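Local structure of RickCE (Rickettsia bellii, 5HAM) at residues T34-A39 with E111-I116. The protein is a bacterial effector of the CE clan of cysteine proteases that probably acts as a deubiquitinase, removing ubiquitin from proteins. Residues are numbered along the deposited sequence; the frame is centred on the assembly and turned at random.
Sequences TFRNTA and EAQQQI
Q113 reaches from helix 96-130 to T34, at the end of strand 27-34, and is the one residue of 111-116 that touches 34-39. Of two hydrogen bonds from its amide nitrogen, the better runs from NE2 of Q113 to OG1 of T34, 2.8 Å long. Its N-H...O angle is 143°. The hydroxyl lies 17° out of the amide plane. The second, from NE2 of Q113 to the carbonyl O of T34, is also 2.8 Å but weak and bent. The same O of T34 also accepts a hydrogen bond from ND2 of N117, one turn further along the helix. With CG anti to the backbone N (chi1 179°) and the chain extended beyond it, Q113 holds its amide well clear of the helix, crossing the T34 side chain at about a right angle.

On the other branch of the amide the contact is van der Waals: OE1 of Q113 lies 3.1 Å from CD of R36 and 3.4 Å from its CG. The R36 chain is bent at chi2 and chi3, OE1 of Q113 lies at the guanidinium edge near its plane, and NH1 makes a weak hydrogen bond to O of T38.

The contact thus ties edge strand 27-34 and its following loop to the long helix, while F35 turns from that helix to pack against strand 135-141 and helix 175-188.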
loop_
_atom_site.group_PDB
_atom_site.type_symbol
_atom_site.label_atom_id
_atom_site.label_comp_id
_atom_site.label_asym_id
_atom_site.label_seq_id
_atom_site.Cartn_x
_atom_site.Cartn_y
_atom_site.Cartn_z
ATOM N N THR A 34 4.306 -1.614 1.981
ATOM C CA THR A 34 3.987 -0.561 1.020
ATOM C C THR A 34 4.771 -0.715 -0.279
ATOM O O THR A 34 5.975 -0.979 -0.284
ATOM C CB THR A 34 4.232 0.857 1.604
ATOM O OG1 THR A 34 5.625 1.041 1.850
ATOM C CG2 THR A 34 3.500 1.033 2.929
ATOM N N PHE A 35 4.073 -0.567 -1.390
ATOM C CA PHE A 35 4.719 -0.610 -2.682
ATOM C C PHE A 35 4.592 0.743 -3.339
ATOM O O PHE A 35 3.570 1.433 -3.191
ATOM C CB PHE A 35 4.035 -1.616 -3.594
ATOM C CG PHE A 35 4.134 -3.035 -3.133
ATOM C CD1 PHE A 35 5.327 -3.732 -3.252
ATOM C CD2 PHE A 35 3.025 -3.691 -2.628
ATOM C CE1 PHE A 35 5.419 -5.045 -2.851
ATOM C CE2 PHE A 35 3.116 -5.005 -2.226
ATOM C CZ PHE A 35 4.317 -5.683 -2.333
ATOM N N ARG A 36 5.621 1.120 -4.084
ATOM C CA ARG A 36 5.495 2.254 -4.965
ATOM C C ARG A 36 4.618 1.784 -6.119
ATOM O O ARG A 36 4.534 0.581 -6.385
ATOM C CB ARG A 36 6.872 2.690 -5.438
ATOM C CG ARG A 36 7.750 3.264 -4.310
ATOM C CD ARG A 36 9.204 2.800 -4.451
ATOM N NE ARG A 36 9.520 2.608 -5.859
ATOM C CZ ARG A 36 10.058 1.515 -6.385
ATOM N NH1 ARG A 36 10.261 1.487 -7.687
ATOM N NH2 ARG A 36 10.394 0.468 -5.633
ATOM N N ASN A 37 3.933 2.718 -6.772
ATOM C CA ASN A 37 3.144 2.400 -7.964
ATOM C C ASN A 37 3.866 2.773 -9.261
ATOM O O ASN A 37 3.500 2.316 -10.337
ATOM C CB ASN A 37 1.747 3.035 -7.912
ATOM C CG ASN A 37 1.732 4.377 -7.200
ATOM O OD1 ASN A 37 2.780 4.951 -6.896
ATOM N ND2 ASN A 37 0.533 4.888 -6.930
ATOM N N THR A 38 4.896 3.604 -9.148
ATOM C CA THR A 38 5.746 3.912 -10.290
ATOM C C THR A 38 7.007 3.064 -10.300
ATOM O O THR A 38 7.619 2.821 -9.276
ATOM C CB THR A 38 6.145 5.398 -10.338
ATOM O OG1 THR A 38 6.749 5.783 -9.096
ATOM C CG2 THR A 38 4.928 6.250 -10.591
ATOM N N ALA A 39 7.393 2.611 -11.479
ATOM C CA ALA A 39 8.630 1.870 -11.607
ATOM C C ALA A 39 9.803 2.838 -11.761
ATOM O O ALA A 39 9.668 3.899 -12.361
ATOM C CB ALA A 39 8.549 0.938 -12.783
ATOM N N GLU A 111 15.579 0.723 -1.552
ATOM C CA GLU A 111 16.207 -0.469 -1.009
ATOM C C GLU A 111 15.709 -0.756 0.412
ATOM O O GLU A 111 15.419 -1.901 0.759
ATOM C CB GLU A 111 17.729 -0.310 -1.047
ATOM C CG GLU A 111 18.273 -0.305 -2.472
ATOM C CD GLU A 111 19.667 0.294 -2.601
ATOM O OE1 GLU A 111 20.382 0.369 -1.579
ATOM O OE2 GLU A 111 20.041 0.691 -3.734
ATOM N N ALA A 112 15.577 0.297 1.215
ATOM C CA ALA A 112 15.051 0.181 2.572
ATOM C C ALA A 112 13.640 -0.378 2.558
ATOM O O ALA A 112 13.335 -1.351 3.264
ATOM C CB ALA A 112 15.057 1.537 3.249
ATOM N N GLN A 113 12.789 0.256 1.758
ATOM C CA GLN A 113 11.411 -0.188 1.536
ATOM C C GLN A 113 11.261 -1.683 1.185
ATOM O O GLN A 113 10.419 -2.388 1.778
ATOM C CB GLN A 113 10.734 0.692 0.478
ATOM C CG GLN A 113 9.298 0.296 0.163
ATOM C CD GLN A 113 8.573 1.357 -0.664
ATOM O OE1 GLN A 113 9.176 2.021 -1.499
ATOM N NE2 GLN A 113 7.283 1.536 -0.407
ATOM N N GLN A 114 12.071 -2.182 0.252
ATOM C CA GLN A 114 11.949 -3.591 -0.099
ATOM C C GLN A 114 12.486 -4.514 0.997
ATOM O O GLN A 114 11.916 -5.570 1.252
ATOM C CB GLN A 114 12.479 -3.915 -1.509
ATOM C CG GLN A 114 13.943 -4.259 -1.633
ATOM C CD GLN A 114 14.442 -4.216 -3.091
ATOM O OE1 GLN A 114 13.652 -4.287 -4.041
ATOM N NE2 GLN A 114 15.762 -4.086 -3.262
ATOM N N GLN A 115 13.534 -4.100 1.695
ATOM C CA GLN A 115 13.995 -4.896 2.842
ATOM C C GLN A 115 13.018 -4.882 4.028
ATOM O O GLN A 115 12.857 -5.895 4.717
ATOM C CB GLN A 115 15.393 -4.481 3.296
ATOM C CG GLN A 115 15.956 -5.372 4.405
ATOM C CD GLN A 115 15.911 -6.869 4.072
ATOM O OE1 GLN A 115 15.221 -7.647 4.739
ATOM N NE2 GLN A 115 16.664 -7.276 3.050
ATOM N N ILE A 116 12.365 -3.741 4.254
ATOM C CA ILE A 116 11.404 -3.611 5.348
ATOM C C ILE A 116 10.169 -4.436 5.006
ATOM O O ILE A 116 9.630 -5.135 5.872
ATOM C CB ILE A 116 11.061 -2.108 5.685
ATOM C CG1 ILE A 116 12.221 -1.440 6.427
ATOM C CG2 ILE A 116 9.841 -1.997 6.580
ATOM C CD1 ILE A 116 12.277 0.084 6.255
#